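Local structure of Rbsd/fucu transport protein family protein (Streptococcus pneumoniae, 4A34) at residues 5-17 against 51-63. The protein probably interconverts the alpha and beta anomers of L-fucose, as a fucose mutarotase of the RbsD/FucU family. Residues are numbered along the deposited sequence; the frame is centred on the assembly and turned at random.
Sequences IPKNISPDLLKTL and PELLDSILYLMPL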
ATOM      1  N   ILE I   5     -10.273  -9.745  30.703  1.00 41.37           N
ATOM      2  CA  ILE I   5      -9.273 -10.160  29.747  1.00 41.11           C
ATOM      3  C   ILE I   5      -7.915 -10.003  30.408  1.00 40.97           C
ATOM      4  O   ILE I   5      -7.640  -8.958  30.983  1.00 41.00           O
ATOM      5  CB  ILE I   5      -9.396  -9.322  28.448  1.00 41.22           C
ATOM      6  CG1 ILE I   5     -10.569  -9.848  27.614  1.00 41.48           C
ATOM      7  CG2 ILE I   5      -8.107  -9.341  27.639  1.00 41.22           C
ATOM      8  CD1 ILE I   5     -11.161  -8.847  26.674  1.00 41.09           C
ATOM      9  N   PRO I   6      -7.064 -11.045  30.338  1.00 40.92           N
ATOM     10  CA  PRO I   6      -5.706 -10.959  30.873  1.00 40.86           C
ATOM     11  C   PRO I   6      -5.013  -9.691  30.387  1.00 40.75           C
ATOM     12  O   PRO I   6      -5.045  -9.386  29.188  1.00 40.74           O
ATOM     13  CB  PRO I   6      -5.020 -12.192  30.287  1.00 41.19           C
ATOM     14  CG  PRO I   6      -6.118 -13.152  30.030  1.00 41.08           C
ATOM     15  CD  PRO I   6      -7.306 -12.329  29.654  1.00 40.99           C
ATOM     16  N   LYS I   7      -4.413  -8.954  31.317  1.00 40.60           N
ATOM     17  CA  LYS I   7      -3.871  -7.625  31.021  1.00 40.77           C
ATOM     18  C   LYS I   7      -2.506  -7.610  30.316  1.00 40.15           C
ATOM     19  O   LYS I   7      -1.986  -6.535  29.993  1.00 40.17           O
ATOM     20  CB  LYS I   7      -3.859  -6.748  32.281  1.00 40.98           C
ATOM     21  CG  LYS I   7      -5.096  -5.847  32.383  1.00 42.51           C
ATOM     22  CD  LYS I   7      -5.079  -4.962  33.633  1.00 44.23           C
ATOM     23  CE  LYS I   7      -5.790  -3.630  33.373  1.00 44.79           C
ATOM     24  NZ  LYS I   7      -5.030  -2.753  32.408  1.00 44.32           N
ATOM     25  N   ASN I   8      -1.940  -8.796  30.083  1.00 39.26           N
ATOM     26  CA  ASN I   8      -0.667  -8.935  29.369  1.00 38.22           C
ATOM     27  C   ASN I   8      -0.848  -9.476  27.938  1.00 37.40           C
ATOM     28  O   ASN I   8       0.116  -9.843  27.260  1.00 37.41           O
ATOM     29  CB  ASN I   8       0.313  -9.796  30.173  1.00 38.15           C
ATOM     30  CG  ASN I   8      -0.253 -11.155  30.517  1.00 38.77           C
ATOM     31  OD1 ASN I   8      -1.436 -11.425  30.285  1.00 38.73           O
ATOM     32  ND2 ASN I   8       0.588 -12.024  31.080  1.00 39.28           N
ATOM     33  N   ILE I   9      -2.097  -9.517  27.487  1.00 36.23           N
ATOM     34  CA  ILE I   9      -2.399  -9.840  26.105  1.00 34.93           C
ATOM     35  C   ILE I   9      -2.679  -8.546  25.360  1.00 33.86           C
ATOM     36  O   ILE I   9      -3.709  -7.908  25.575  1.00 34.36           O
ATOM     37  CB  ILE I   9      -3.567 -10.842  25.986  1.00 34.88           C
ATOM     38  CG1 ILE I   9      -3.154 -12.170  26.622  1.00 34.75           C
ATOM     39  CG2 ILE I   9      -3.968 -11.037  24.517  1.00 35.16           C
ATOM     40  CD1 ILE I   9      -4.060 -13.341  26.314  1.00 36.12           C
ATOM     41  N   SER I  10      -1.735  -8.165  24.504  1.00 32.29           N
ATOM     42  CA  SER I  10      -1.799  -6.937  23.715  1.00 30.86           C
ATOM     43  C   SER I  10      -2.973  -6.934  22.737  1.00 30.10           C
ATOM     44  O   SER I  10      -3.495  -7.995  22.392  1.00 30.31           O
ATOM     45  CB  SER I  10      -0.494  -6.766  22.939  1.00 30.77           C
ATOM     46  OG  SER I  10      -0.547  -7.468  21.707  1.00 30.53           O
ATOM     47  N   PRO I  11      -3.386  -5.743  22.272  1.00 29.45           N
ATOM     48  CA  PRO I  11      -4.500  -5.623  21.322  1.00 29.22           C
ATOM     49  C   PRO I  11      -4.359  -6.454  20.034  1.00 29.23           C
ATOM     50  O   PRO I  11      -5.333  -7.067  19.602  1.00 28.91           O
ATOM     51  CB  PRO I  11      -4.513  -4.128  21.007  1.00 29.29           C
ATOM     52  CG  PRO I  11      -4.010  -3.499  22.263  1.00 28.99           C
ATOM     53  CD  PRO I  11      -2.964  -4.425  22.780  1.00 29.11           C
ATOM     54  N   ASP I  12      -3.172  -6.473  19.425  1.00 29.28           N
ATOM     55  CA  ASP I  12      -2.978  -7.259  18.207  1.00 29.49           C
ATOM     56  C   ASP I  12      -2.902  -8.758  18.495  1.00 29.73           C
ATOM     57  O   ASP I  12      -3.544  -9.552  17.800  1.00 29.64           O
ATOM     58  CB  ASP I  12      -1.778  -6.792  17.381  1.00 29.42           C
ATOM     59  CG  ASP I  12      -1.889  -7.202  15.904  1.00 30.56           C
ATOM     60  OD1 ASP I  12      -3.022  -7.201  15.350  1.00 29.71           O
ATOM     61  OD2 ASP I  12      -0.842  -7.529  15.294  1.00 31.36           O
ATOM     62  N   LEU I  13      -2.159  -9.142  19.537  1.00 30.04           N
ATOM     63  CA  LEU I  13      -2.117 -10.549  19.960  1.00 30.41           C
ATOM     64  C   LEU I  13      -3.519 -11.146  20.170  1.00 30.36           C
ATOM     65  O   LEU I  13      -3.784 -12.262  19.729  1.00 30.49           O
ATOM     66  CB  LEU I  13      -1.236 -10.758  21.208  1.00 30.21           C
ATOM     67  CG  LEU I  13      -1.275 -12.164  21.834  1.00 30.28           C
ATOM     68  CD1 LEU I  13      -0.736 -13.224  20.880  1.00 30.83           C
ATOM     69  CD2 LEU I  13      -0.535 -12.226  23.163  1.00 30.08           C
ATOM     70  N   LEU I  14      -4.408 -10.401  20.822  1.00 30.53           N
ATOM     71  CA  LEU I  14      -5.765 -10.895  21.073  1.00 30.89           C
ATOM     72  C   LEU I  14      -6.528 -11.110  19.767  1.00 30.85           C
ATOM     73  O   LEU I  14      -7.181 -12.131  19.594  1.00 30.99           O
ATOM     74  CB  LEU I  14      -6.536  -9.963  22.016  1.00 30.85           C
ATOM     75  CG  LEU I  14      -7.765 -10.510  22.762  1.00 31.38           C
ATOM     76  CD1 LEU I  14      -7.702 -12.007  23.037  1.00 31.61           C
ATOM     77  CD2 LEU I  14      -7.937  -9.768  24.071  1.00 32.24           C
ATOM     78  N   LYS I  15      -6.421 -10.154  18.851  1.00 30.85           N
ATOM     79  CA  LYS I  15      -6.982 -10.304  17.515  1.00 30.93           C
ATOM     80  C   LYS I  15      -6.502 -11.611  16.886  1.00 31.13           C
ATOM     81  O   LYS I  15      -7.314 -12.415  16.398  1.00 31.58           O
ATOM     82  CB  LYS I  15      -6.587  -9.118  16.626  1.00 30.66           C
ATOM     83  CG  LYS I  15      -7.221  -9.137  15.256  1.00 30.36           C
ATOM     84  CD  LYS I  15      -6.798  -7.926  14.443  1.00 30.84           C
ATOM     85  CE  LYS I  15      -7.361  -7.960  13.024  1.00 30.68           C
ATOM     86  NZ  LYS I  15      -6.687  -8.929  12.134  1.00 29.85           N
ATOM     87  N   THR I  16      -5.189 -11.829  16.905  1.00 30.77           N
ATOM     88  CA  THR I  16      -4.630 -12.992  16.228  1.00 30.43           C
ATOM     89  C   THR I  16      -4.953 -14.306  16.946  1.00 30.63           C
ATOM     90  O   THR I  16      -5.217 -15.308  16.293  1.00 30.50           O
ATOM     91  CB  THR I  16      -3.132 -12.792  15.818  1.00 30.26           C
ATOM     92  OG1 THR I  16      -2.378 -14.000  15.993  1.00 30.15           O
ATOM     93  CG2 THR I  16      -2.519 -11.705  16.602  1.00 28.88           C
ATOM     94  N   LEU I  17      -4.996 -14.288  18.274  1.00 30.99           N
ATOM     95  CA  LEU I  17      -5.514 -15.432  19.025  1.00 31.49           C
ATOM     96  C   LEU I  17      -6.954 -15.728  18.615  1.00 32.14           C
ATOM     97  O   LEU I  17      -7.354 -16.891  18.503  1.00 32.04           O
ATOM     98  CB  LEU I  17      -5.458 -15.173  20.531  1.00 31.26           C
ATOM     99  CG  LEU I  17      -4.115 -15.233  21.259  1.00 31.38           C
ATOM    100  CD1 LEU I  17      -4.333 -15.023  22.746  1.00 30.43           C
ATOM    101  CD2 LEU I  17      -3.387 -16.548  21.019  1.00 31.38           C
ATOM    102  N   PRO I  51       6.442 -17.212  30.741  1.00 35.22           N
ATOM    103  CA  PRO I  51       5.515 -17.890  31.667  1.00 35.35           C
ATOM    104  C   PRO I  51       4.245 -17.087  31.955  1.00 35.28           C
ATOM    105  O   PRO I  51       3.155 -17.661  31.993  1.00 34.98           O
ATOM    106  CB  PRO I  51       6.341 -18.094  32.959  1.00 35.43           C
ATOM    107  CG  PRO I  51       7.655 -17.423  32.741  1.00 35.32           C
ATOM    108  CD  PRO I  51       7.826 -17.209  31.260  1.00 35.55           C
ATOM    109  N   GLU I  52       4.393 -15.774  32.137  1.00 35.70           N
ATOM    110  CA  GLU I  52       3.244 -14.872  32.279  1.00 36.28           C
ATOM    111  C   GLU I  52       2.328 -14.970  31.058  1.00 35.98           C
ATOM    112  O   GLU I  52       1.119 -15.172  31.191  1.00 36.33           O
ATOM    113  CB  GLU I  52       3.694 -13.416  32.473  1.00 36.79           C
ATOM    114  CG  GLU I  52       4.349 -13.103  33.816  1.00 38.71           C
ATOM    115  CD  GLU I  52       5.870 -13.119  33.748  1.00 41.89           C
ATOM    116  OE1 GLU I  52       6.460 -14.213  33.573  1.00 42.73           O
ATOM    117  OE2 GLU I  52       6.474 -12.031  33.890  1.00 42.90           O
ATOM    118  N   LEU I  53       2.913 -14.848  29.872  1.00 35.51           N
ATOM    119  CA  LEU I  53       2.154 -14.911  28.628  1.00 35.17           C
ATOM    120  C   LEU I  53       1.526 -16.290  28.373  1.00 34.88           C
ATOM    121  O   LEU I  53       0.424 -16.378  27.818  1.00 34.38           O
ATOM    122  CB  LEU I  53       3.043 -14.495  27.445  1.00 35.20           C
ATOM    123  CG  LEU I  53       2.344 -14.132  26.135  1.00 34.89           C
ATOM    124  CD1 LEU I  53       1.344 -13.029  26.370  1.00 35.03           C
ATOM    125  CD2 LEU I  53       3.363 -13.701  25.095  1.00 35.54           C
ATOM    126  N   LEU I  54       2.228 -17.350  28.784  1.00 34.61           N
ATOM    127  CA  LEU I  54       1.773 -18.731  28.581  1.00 34.74           C
ATOM    128  C   LEU I  54       0.501 -19.040  29.381  1.00 35.13           C
ATOM    129  O   LEU I  54      -0.405 -19.722  28.898  1.00 34.87           O
ATOM    130  CB  LEU I  54       2.890 -19.724  28.938  1.00 34.69           C
ATOM    131  CG  LEU I  54       2.594 -21.230  28.889  1.00 34.67           C
ATOM    132  CD1 LEU I  54       2.184 -21.686  27.479  1.00 34.63           C
ATOM    133  CD2 LEU I  54       3.788 -22.018  29.384  1.00 33.87           C
ATOM    134  N   ASP I  55       0.452 -18.523  30.607  1.00 35.61           N
ATOM    135  CA  ASP I  55      -0.696 -18.675  31.478  1.00 36.00           C
ATOM    136  C   ASP I  55      -1.947 -18.019  30.867  1.00 36.08           C
ATOM    137  O   ASP I  55      -3.038 -18.611  30.857  1.00 36.12           O
ATOM    138  CB  ASP I  55      -0.367 -18.058  32.839  1.00 36.35           C
ATOM    139  CG  ASP I  55      -1.345 -18.471  33.924  1.00 37.71           C
ATOM    140  OD1 ASP I  55      -1.632 -19.688  34.054  1.00 38.94           O
ATOM    141  OD2 ASP I  55      -1.820 -17.571  34.654  1.00 39.10           O
ATOM    142  N   SER I  56      -1.774 -16.804  30.346  1.00 35.93           N
ATOM    143  CA  SER I  56      -2.875 -16.033  29.771  1.00 35.76           C
ATOM    144  C   SER I  56      -3.405 -16.676  28.499  1.00 35.69           C
ATOM    145  O   SER I  56      -4.612 -16.727  28.275  1.00 35.70           O
ATOM    146  CB  SER I  56      -2.430 -14.598  29.480  1.00 35.78           C
ATOM    147  OG  SER I  56      -2.009 -13.939  30.660  1.00 35.51           O
ATOM    148  N   ILE I  57      -2.489 -17.167  27.673  1.00 35.79           N
ATOM    149  CA  ILE I  57      -2.844 -17.812  26.414  1.00 35.56           C
ATOM    150  C   ILE I  57      -3.543 -19.144  26.674  1.00 35.94           C
ATOM    151  O   ILE I  57      -4.562 -19.436  26.045  1.00 36.20           O
ATOM    152  CB  ILE I  57      -1.607 -17.951  25.469  1.00 35.14           C
ATOM    153  CG1 ILE I  57      -1.151 -16.559  25.016  1.00 34.39           C
ATOM    154  CG2 ILE I  57      -1.929 -18.824  24.270  1.00 34.51           C
ATOM    155  CD1 ILE I  57       0.027 -16.535  24.081  1.00 32.48           C
ATOM    156  N   LEU I  58      -3.019 -19.933  27.614  1.00 36.32           N
ATOM    157  CA  LEU I  58      -3.641 -21.221  27.977  1.00 36.59           C
ATOM    158  C   LEU I  58      -5.049 -21.040  28.562  1.00 36.91           C
ATOM    159  O   LEU I  58      -5.941 -21.875  28.348  1.00 37.04           O
ATOM    160  CB  LEU I  58      -2.750 -22.024  28.934  1.00 36.15           C
ATOM    161  CG  LEU I  58      -1.448 -22.594  28.366  1.00 35.55           C
ATOM    162  CD1 LEU I  58      -0.650 -23.249  29.461  1.00 35.72           C
ATOM    163  CD2 LEU I  58      -1.689 -23.579  27.231  1.00 35.69           C
ATOM    164  N   TYR I  59      -5.239 -19.932  29.275  1.00 37.02           N
ATOM    165  CA  TYR I  59      -6.546 -19.539  29.808  1.00 37.29           C
ATOM    166  C   TYR I  59      -7.607 -19.353  28.718  1.00 37.19           C
ATOM    167  O   TYR I  59      -8.763 -19.748  28.897  1.00 37.38           O
ATOM    168  CB  TYR I  59      -6.398 -18.248  30.620  1.00 37.61           C
ATOM    169  CG  TYR I  59      -7.659 -17.767  31.293  1.00 38.60           C
ATOM    170  CD1 TYR I  59      -8.283 -18.536  32.282  1.00 39.41           C
ATOM    171  CD2 TYR I  59      -8.224 -16.529  30.961  1.00 39.20           C
ATOM    172  CE1 TYR I  59      -9.439 -18.090  32.918  1.00 40.17           C
ATOM    173  CE2 TYR I  59      -9.389 -16.072  31.590  1.00 39.69           C
ATOM    174  CZ  TYR I  59      -9.987 -16.860  32.568  1.00 40.68           C
ATOM    175  OH  TYR I  59     -11.133 -16.436  33.196  1.00 41.44           O
ATOM    176  N   LEU I  60      -7.210 -18.760  27.591  1.00 36.94           N
ATOM    177  CA  LEU I  60      -8.153 -18.403  26.531  1.00 36.31           C
ATOM    178  C   LEU I  60      -8.208 -19.398  25.377  1.00 36.19           C
ATOM    179  O   LEU I  60      -9.253 -19.554  24.743  1.00 36.15           O
ATOM    180  CB  LEU I  60      -7.842 -17.012  25.983  1.00 36.15           C
ATOM    181  CG  LEU I  60      -7.871 -15.780  26.896  1.00 36.22           C
ATOM    182  CD1 LEU I  60      -7.559 -14.535  26.085  1.00 35.75           C
ATOM    183  CD2 LEU I  60      -9.192 -15.611  27.620  1.00 35.33           C
ATOM    184  N   MET I  61      -7.089 -20.069  25.113  1.00 35.91           N
ATOM    185  CA  MET I  61      -6.953 -20.902  23.922  1.00 35.89           C
ATOM    186  C   MET I  61      -6.695 -22.385  24.233  1.00 35.67           C
ATOM    187  O   MET I  61      -5.652 -22.731  24.775  1.00 35.64           O
ATOM    188  CB  MET I  61      -5.841 -20.338  23.033  1.00 35.94           C
ATOM    189  CG  MET I  61      -5.694 -21.015  21.679  1.00 36.79           C
ATOM    190  SD  MET I  61      -4.145 -20.562  20.865  1.00 39.92           S
ATOM    191  CE  MET I  61      -2.974 -21.635  21.704  1.00 39.60           C
ATOM    192  N   PRO I  62      -7.643 -23.267  23.868  1.00 35.55           N
ATOM    193  CA  PRO I  62      -7.489 -24.700  24.079  1.00 35.63           C
ATOM    194  C   PRO I  62      -6.426 -25.282  23.171  1.00 35.78           C
ATOM    195  O   PRO I  62      -6.188 -24.757  22.079  1.00 35.84           O
ATOM    196  CB  PRO I  62      -8.852 -25.264  23.676  1.00 35.75           C
ATOM    197  CG  PRO I  62      -9.777 -24.109  23.713  1.00 35.76           C
ATOM    198  CD  PRO I  62      -8.950 -22.953  23.278  1.00 35.43           C
ATOM    199  N   LEU I  63      -5.792 -26.360  23.613  1.00 35.76           N
ATOM    200  CA  LEU I  63      -4.758 -26.981  22.809  1.00 35.77           C
ATOM    201  C   LEU I  63      -5.341 -28.110  21.978  1.00 35.89           C
ATOM    202  O   LEU I  63      -6.323 -28.744  22.365  1.00 36.01           O
ATOM    203  CB  LEU I  63      -3.594 -27.460  23.678  1.00 35.80           C
ATOM    204  CG  LEU I  63      -2.716 -26.355  24.291  1.00 36.19           C
ATOM    205  CD1 LEU I  63      -1.791 -26.924  25.333  1.00 34.97           C
ATOM    206  CD2 LEU I  63      -1.909 -25.574  23.236  1.00 36.30           C
TER
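Ser56, on helix 51-60, gives its hydroxyl hydrogen to the side chain of Asn8: OG lies 2.6 Å from Asn8 OD1, in the plane of the amide and on a lone pair, with a C=O...OG angle of 113°. Asn8 belongs to the type I turn from Pro6 to Ile9, and its positive first torsion (chi1 56°) sets CG between the backbone N and carbonyl carbon, bringing the amide up to the helix. Its ND2 also comes within 3.2 Å of Glu52 O. A small serine suits this place, since Pro6 can lie close beside it, CB 3.5 Å from Ser56 OG, while the proline ring meets the Tyr59 ring obliquely.

Beyond this polar pair the contact is apolar. Ile9 and Leu60 reach tip to tip, their CD1 atoms 3.7 Å apart, and Leu14 crosses Leu60 at about a right angle. Leu13 and Leu53 run past each other in opposite directions, with Leu13 CD2 3.8 Å from Leu53 CD1. Leu17 ends the row: its CD1 touches Ile57, and its CD2 packs on the flexible thioether of Met61, 4.1 Å from SD.

Ser10 N-caps helix 11-17, its OG accepting from Leu13 N. The axes of segments 11-17 and 51-60 approach to 12.0 Å, with a signed crossing angle of -37°, a gap filled by leucine, isoleucine and methionine side chains. Leu13 also rests on Ile43, and Ile57 and Met61 on Leu135, so the contact joins two helices over the mixed beta-sheet, as in the layered alpha/beta fold of RbsD/FucU proteins.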